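Local coordinates for protein lytic chitin monooxygenase (Enterococcus faecalis, PDB 4A02) that cleaves the glycosidic bonds of crystalline alpha- and beta-chitin by a copper-dependent oxidation, working in synergy with a chitinase, at residues G8-F13 / K139-I144; Y145-I150 / V154-Q159. One frame throughout, in Å; residues are numbered along the deposited sequence.

Overall arrangement
Both contacts use the strand 142-150. Contact 1 meets the beginning of it, where the arginine of a short helical turn reaches two side chains; contact 2 is the hairpin that its later part makes with strand 155-165. Their centres lie 16 Å apart, on opposite sides of the centre of the chain. They nevertheless touch directly: S9 OG of contact 1 is 2.7 Å from Q159 OE1 of contact 2, a probable hydrogen bond. The copper site adjoins contact 2, with the side chain of F157 about 3 Å from that of H1 and the side chain of I150 about 4 Å from that of H86, whereas contact 1 is away from it.

Contact 1 (G8-F13 / K139-I144); sequences GSRAFF and KGYHVI
Y141 OH, hydrogen-bonded to D162 OD1 and to Q61 NE2, also meets the guanidinium of R10. R10 NH2 lies 3.9 Å from Y141 OH and 3.9 Å from V143 CG2, separations that mark van der Waals packing, and no hydrogen bond crosses between 8-13 and 139-144. The firm polar partners of R10 are elsewhere: NE makes a salt bridge with D162 OD2 and NH1 binds the carbonyl oxygen of L58. The carboxylate of D162 thus bridges the arginine and the phenol through its two separate oxygens, and would be expected to stabilise the charge on R10.

The arm of R10 is extended through its first two torsions (chi1 -175°) and bends only at chi3, -69°, which turns the planar end among these partners. It crosses the side chains of both Y141 and V143 at about a right angle. The guanidinium plane is inclined 50° to the phenol ring, so the two are not stacked, and only the hydroxyl end of Y141 comes near. V143 offers one methyl, CG2, to the same nitrogen. With just 72 Å² buried in all, the contact is small.

At the root of the arm, S9 is the N-cap of the weakly bonded turn 10-13: its OG accepts from F12 N at 2.9 Å, and F13 N bonds back to S9 O, also at 2.9 Å. This turn is joined to strand 155-165 by backbone bonding between R10 and A160, while H142 bonds through its backbone to V163 of that strand and V143 to T96 of strand 88-96.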
loop_
_atom_site.group_PDB
_atom_site.type_symbol
_atom_site.label_atom_id
_atom_site.label_comp_id
_atom_site.label_asym_id
_atom_site.label_seq_id
_atom_site.Cartn_x
_atom_site.Cartn_y
_atom_site.Cartn_z
ATOM N N GLY A 8 -7.534 -3.960 -3.648
ATOM C CA GLY A 8 -6.513 -3.750 -4.627
ATOM C C GLY A 8 -5.705 -2.494 -4.350
ATOM O O GLY A 8 -6.276 -1.423 -4.100
ATOM N N SER A 9 -4.372 -2.587 -4.443
ATOM C CA SER A 9 -3.572 -1.393 -4.229
ATOM C C SER A 9 -3.673 -0.462 -5.419
ATOM O O SER A 9 -4.168 -0.781 -6.500
ATOM C CB SER A 9 -2.131 -1.723 -3.956
ATOM O OG SER A 9 -1.476 -2.081 -5.174
ATOM N N ARG A 10 -3.154 0.753 -5.218
ATOM C CA ARG A 10 -3.198 1.767 -6.262
ATOM C C ARG A 10 -2.420 1.289 -7.487
ATOM O O ARG A 10 -2.865 1.400 -8.637
ATOM C CB ARG A 10 -2.692 3.073 -5.685
ATOM C CG ARG A 10 -2.787 4.261 -6.625
ATOM C CD ARG A 10 -2.154 5.493 -6.026
ATOM N NE ARG A 10 -2.944 5.987 -4.894
ATOM C CZ ARG A 10 -2.567 7.012 -4.148
ATOM N NH1 ARG A 10 -1.415 7.601 -4.367
ATOM N NH2 ARG A 10 -3.338 7.421 -3.145
ATOM N N ALA A 11 -1.221 0.749 -7.222
ATOM C CA ALA A 11 -0.394 0.158 -8.277
ATOM C C ALA A 11 -1.069 -1.034 -8.908
ATOM O O ALA A 11 -1.095 -1.179 -10.150
ATOM C CB ALA A 11 0.965 -0.205 -7.677
ATOM N N PHE A 12 -1.593 -1.947 -8.077
ATOM C CA PHE A 12 -2.281 -3.133 -8.596
ATOM C C PHE A 12 -3.369 -2.766 -9.572
ATOM O O PHE A 12 -3.438 -3.291 -10.692
ATOM C CB PHE A 12 -2.849 -3.904 -7.414
ATOM C CG PHE A 12 -3.762 -5.051 -7.756
ATOM C CD1 PHE A 12 -3.232 -6.292 -8.138
ATOM C CD2 PHE A 12 -5.131 -4.934 -7.656
ATOM C CE1 PHE A 12 -4.058 -7.368 -8.352
ATOM C CE2 PHE A 12 -5.969 -6.035 -7.878
ATOM C CZ PHE A 12 -5.410 -7.234 -8.219
ATOM N N PHE A 13 -4.262 -1.833 -9.181
ATOM C CA PHE A 13 -5.369 -1.449 -10.041
ATOM C C PHE A 13 -4.910 -0.725 -11.301
ATOM O O PHE A 13 -5.680 -0.656 -12.262
ATOM C CB PHE A 13 -6.381 -0.632 -9.295
ATOM C CG PHE A 13 -7.386 -1.423 -8.469
ATOM C CD1 PHE A 13 -7.969 -2.575 -8.904
ATOM C CD2 PHE A 13 -7.757 -0.968 -7.223
ATOM C CE1 PHE A 13 -8.954 -3.254 -8.189
ATOM C CE2 PHE A 13 -8.769 -1.655 -6.514
ATOM C CZ PHE A 13 -9.330 -2.757 -7.005
ATOM N N LYS A 139 -14.040 7.202 8.412
ATOM C CA LYS A 139 -15.109 7.327 7.437
ATOM C C LYS A 139 -14.586 8.066 6.224
ATOM O O LYS A 139 -13.753 8.982 6.373
ATOM C CB LYS A 139 -16.323 8.045 8.003
ATOM C CG LYS A 139 -17.583 7.919 7.214
ATOM C CD LYS A 139 -18.793 8.417 7.858
ATOM C CE LYS A 139 -20.048 8.300 7.025
ATOM N NZ LYS A 139 -21.129 9.199 7.602
ATOM N N GLY A 140 -15.078 7.690 5.061
ATOM C CA GLY A 140 -14.776 8.400 3.823
ATOM C C GLY A 140 -13.501 7.893 3.163
ATOM O O GLY A 140 -13.013 6.809 3.435
ATOM N N TYR A 141 -12.984 8.698 2.230
ATOM C CA TYR A 141 -11.787 8.347 1.495
ATOM C C TYR A 141 -10.593 8.303 2.422
ATOM O O TYR A 141 -10.316 9.318 3.113
ATOM C CB TYR A 141 -11.566 9.349 0.380
ATOM C CG TYR A 141 -10.313 9.184 -0.457
ATOM C CD1 TYR A 141 -9.687 7.956 -0.634
ATOM C CD2 TYR A 141 -9.759 10.292 -1.081
ATOM C CE1 TYR A 141 -8.538 7.829 -1.389
ATOM C CE2 TYR A 141 -8.646 10.174 -1.879
ATOM C CZ TYR A 141 -8.020 8.956 -2.033
ATOM O OH TYR A 141 -6.921 8.850 -2.861
ATOM N N HIS A 142 -9.859 7.195 2.425
ATOM C CA HIS A 142 -8.658 6.993 3.191
ATOM C C HIS A 142 -7.637 6.263 2.346
ATOM O O HIS A 142 -7.956 5.631 1.340
ATOM C CB HIS A 142 -8.952 6.182 4.480
ATOM C CG HIS A 142 -9.582 7.073 5.523
ATOM N ND1 HIS A 142 -8.768 7.969 6.199
ATOM C CD2 HIS A 142 -10.873 7.274 5.881
ATOM C CE1 HIS A 142 -9.573 8.638 6.971
ATOM N NE2 HIS A 142 -10.836 8.264 6.815
ATOM N N VAL A 143 -6.365 6.368 2.789
ATOM C CA VAL A 143 -5.276 5.613 2.211
ATOM C C VAL A 143 -4.700 4.724 3.285
ATOM O O VAL A 143 -4.294 5.194 4.349
ATOM C CB VAL A 143 -4.206 6.529 1.580
ATOM C CG1 VAL A 143 -3.020 5.716 1.060
ATOM C CG2 VAL A 143 -4.804 7.363 0.459
ATOM N N ILE A 144 -4.648 3.419 2.993
ATOM C CA ILE A 144 -3.893 2.452 3.774
ATOM C C ILE A 144 -2.519 2.338 3.148
ATOM O O ILE A 144 -2.384 2.254 1.939
ATOM C CB ILE A 144 -4.611 1.092 3.815
ATOM C CG1 ILE A 144 -5.994 1.199 4.451
ATOM C CG2 ILE A 144 -3.756 0.030 4.488
ATOM C CD1 ILE A 144 -6.855 -0.007 4.229
#

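Contact 2 (Y145-I150 / V154-Q159); sequences YAVWGI and VNAFYQ
Y145 lays its phenol beside Y158, with OH 3.2 Å from Y158 CD2. The two rings are near parallel (30°) but displaced, with centroids 5.8 Å apart, so they barely overlap. Y145 has its CG anti to the backbone N, which carries the ring across to the neighbouring strand; the hydroxyl then bonds to the carbonyl oxygen of L47. V147 lies alongside Y158, pointing the same way, and puts CG1 off-centre over that ring in a CH-pi contact, 4.1 Å from its centroid. The same methyl also packs on A156 CB. Y158 OH is held in turn by the backbone of P38 and T41.

These side chains sit on a beta hairpin, 145-150 running antiparallel to 155-159 with 162° between the strand directions, inside the beta-sandwich core of an AA10 lytic polysaccharide monooxygenase. A146 with Q159 and W148 with F157 are hydrogen-bonded pairs, each closed by two backbone bonds; V147 with Y158 and G149 with A156 are the non-hydrogen-bonded pairs between and beyond them. A146 N reaches Q159 O from above its carbonyl plane, whereas W148 N meets F157 O in plane at 2.9 Å. Next to the connecting loop, I150 N adds a fifth bond, to N155 O at 3.1 Å.

On the face that carries A146, W148, F157 and Q159, W148 lies side by side with F157, CE3 to CD1 at 3.7 Å; the six-membered ring of W148 and the F157 ring are inclined 37° to each other. I150 completes the cluster: its CD1 sits 3.4 Å above the W148 ring plane, over the centre, while its CG1 meets the F157 edge. F157 and I150 adjoin the copper ligands H1 and H86, respectively, and W148 also stacks on W91.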
loop_
_atom_site.group_PDB
_atom_site.type_symbol
_atom_site.label_atom_id
_atom_site.label_comp_id
_atom_site.label_asym_id
_atom_site.label_seq_id
_atom_site.Cartn_x
_atom_site.Cartn_y
_atom_site.Cartn_z
ATOM N N TYR A 145 -1.477 2.327 3.992
ATOM C CA TYR A 145 -0.110 2.182 3.529
ATOM C C TYR A 145 0.438 0.884 4.124
ATOM O O TYR A 145 0.525 0.756 5.332
ATOM C CB TYR A 145 0.744 3.349 3.924
ATOM C CG TYR A 145 2.024 3.540 3.169
ATOM C CD1 TYR A 145 2.029 3.582 1.788
ATOM C CD2 TYR A 145 3.219 3.767 3.838
ATOM C CE1 TYR A 145 3.222 3.801 1.072
ATOM C CE2 TYR A 145 4.390 4.048 3.134
ATOM C CZ TYR A 145 4.384 4.066 1.759
ATOM O OH TYR A 145 5.541 4.374 1.110
ATOM N N ALA A 146 0.729 -0.063 3.251
ATOM C CA ALA A 146 1.156 -1.411 3.628
ATOM C C ALA A 146 2.618 -1.576 3.245
ATOM O O ALA A 146 3.013 -1.238 2.139
ATOM C CB ALA A 146 0.298 -2.421 2.906
ATOM N N VAL A 147 3.415 -2.118 4.178
ATOM C CA VAL A 147 4.862 -2.179 4.000
ATOM C C VAL A 147 5.364 -3.569 4.322
ATOM O O VAL A 147 5.289 -4.036 5.473
ATOM C CB VAL A 147 5.559 -1.154 4.934
ATOM C CG1 VAL A 147 7.067 -1.163 4.640
ATOM C CG2 VAL A 147 4.981 0.226 4.748
ATOM N N TRP A 148 5.888 -4.257 3.309
ATOM C CA TRP A 148 6.435 -5.608 3.428
ATOM C C TRP A 148 7.957 -5.490 3.585
ATOM O O TRP A 148 8.656 -5.111 2.662
ATOM C CB TRP A 148 6.084 -6.399 2.196
ATOM C CG TRP A 148 6.697 -7.760 2.126
ATOM C CD1 TRP A 148 7.009 -8.608 3.158
ATOM C CD2 TRP A 148 7.040 -8.465 0.936
ATOM N NE1 TRP A 148 7.535 -9.755 2.678
ATOM C CE2 TRP A 148 7.573 -9.701 1.307
ATOM C CE3 TRP A 148 6.992 -8.161 -0.432
ATOM C CZ2 TRP A 148 8.030 -10.636 0.377
ATOM C CZ3 TRP A 148 7.434 -9.080 -1.337
ATOM C CH2 TRP A 148 7.971 -10.305 -0.925
ATOM N N GLY A 149 8.439 -5.762 4.810
ATOM C CA GLY A 149 9.861 -5.639 5.113
ATOM C C GLY A 149 10.589 -6.941 4.841
ATOM O O GLY A 149 10.279 -7.967 5.438
ATOM N N ILE A 150 11.555 -6.904 3.947
ATOM C CA ILE A 150 12.235 -8.121 3.487
ATOM C C ILE A 150 13.251 -8.588 4.528
ATOM O O ILE A 150 13.955 -7.799 5.158
ATOM C CB ILE A 150 12.865 -7.858 2.118
ATOM C CG1 ILE A 150 11.788 -7.394 1.118
ATOM C CG2 ILE A 150 13.601 -9.072 1.576
ATOM C CD1 ILE A 150 10.683 -8.357 0.920
ATOM N N VAL A 154 17.947 -5.008 2.752
ATOM C CA VAL A 154 17.627 -3.842 3.593
ATOM C C VAL A 154 16.356 -3.106 3.130
ATOM O O VAL A 154 16.072 -2.019 3.667
ATOM C CB VAL A 154 18.783 -2.871 3.707
ATOM C CG1 VAL A 154 20.003 -3.555 4.336
ATOM C CG2 VAL A 154 19.142 -2.204 2.356
ATOM N N ASN A 155 15.626 -3.621 2.222
ATOM C CA ASN A 155 14.498 -2.956 1.544
ATOM C C ASN A 155 13.153 -3.480 2.059
ATOM O O ASN A 155 13.013 -4.430 2.826
ATOM C CB ASN A 155 14.618 -3.121 0.041
ATOM C CG ASN A 155 15.870 -2.490 -0.489
ATOM O OD1 ASN A 155 16.385 -1.522 0.090
ATOM N ND2 ASN A 155 16.348 -3.028 -1.612
ATOM N N ALA A 156 12.134 -2.736 1.584
ATOM C CA ALA A 156 10.741 -3.066 1.819
ATOM C C ALA A 156 10.007 -2.737 0.521
ATOM O O ALA A 156 10.471 -1.950 -0.307
ATOM C CB ALA A 156 10.173 -2.259 2.961
ATOM N N PHE A 157 8.828 -3.323 0.400
ATOM C CA PHE A 157 7.888 -3.031 -0.679
ATOM C C PHE A 157 6.718 -2.255 -0.116
ATOM O O PHE A 157 6.134 -2.639 0.903
ATOM C CB PHE A 157 7.424 -4.327 -1.379
ATOM C CG PHE A 157 8.538 -4.930 -2.171
ATOM C CD1 PHE A 157 9.547 -5.661 -1.537
ATOM C CD2 PHE A 157 8.670 -4.715 -3.545
ATOM C CE1 PHE A 157 10.637 -6.123 -2.238
ATOM C CE2 PHE A 157 9.740 -5.168 -4.252
ATOM C CZ PHE A 157 10.753 -5.849 -3.603
ATOM N N TYR A 158 6.398 -1.133 -0.765
ATOM C CA TYR A 158 5.482 -0.135 -0.237
ATOM C C TYR A 158 4.256 -0.039 -1.112
ATOM O O TYR A 158 4.359 0.138 -2.323
ATOM C CB TYR A 158 6.191 1.222 -0.199
ATOM C CG TYR A 158 7.357 1.313 0.786
ATOM C CD1 TYR A 158 8.640 0.948 0.432
ATOM C CD2 TYR A 158 7.132 1.787 2.091
ATOM C CE1 TYR A 158 9.679 1.044 1.353
ATOM C CE2 TYR A 158 8.160 1.909 2.987
ATOM C CZ TYR A 158 9.447 1.535 2.612
ATOM O OH TYR A 158 10.439 1.671 3.567
ATOM N N GLN A 159 3.084 -0.162 -0.479
ATOM C CA GLN A 159 1.806 -0.266 -1.199
ATOM C C GLN A 159 0.766 0.673 -0.600
ATOM O O GLN A 159 0.162 0.397 0.431
ATOM C CB GLN A 159 1.320 -1.710 -1.145
ATOM C CG GLN A 159 2.186 -2.644 -1.967
ATOM C CD GLN A 159 1.861 -2.535 -3.447
ATOM O OE1 GLN A 159 0.742 -2.872 -3.842
ATOM N NE2 GLN A 159 2.795 -2.099 -4.262
#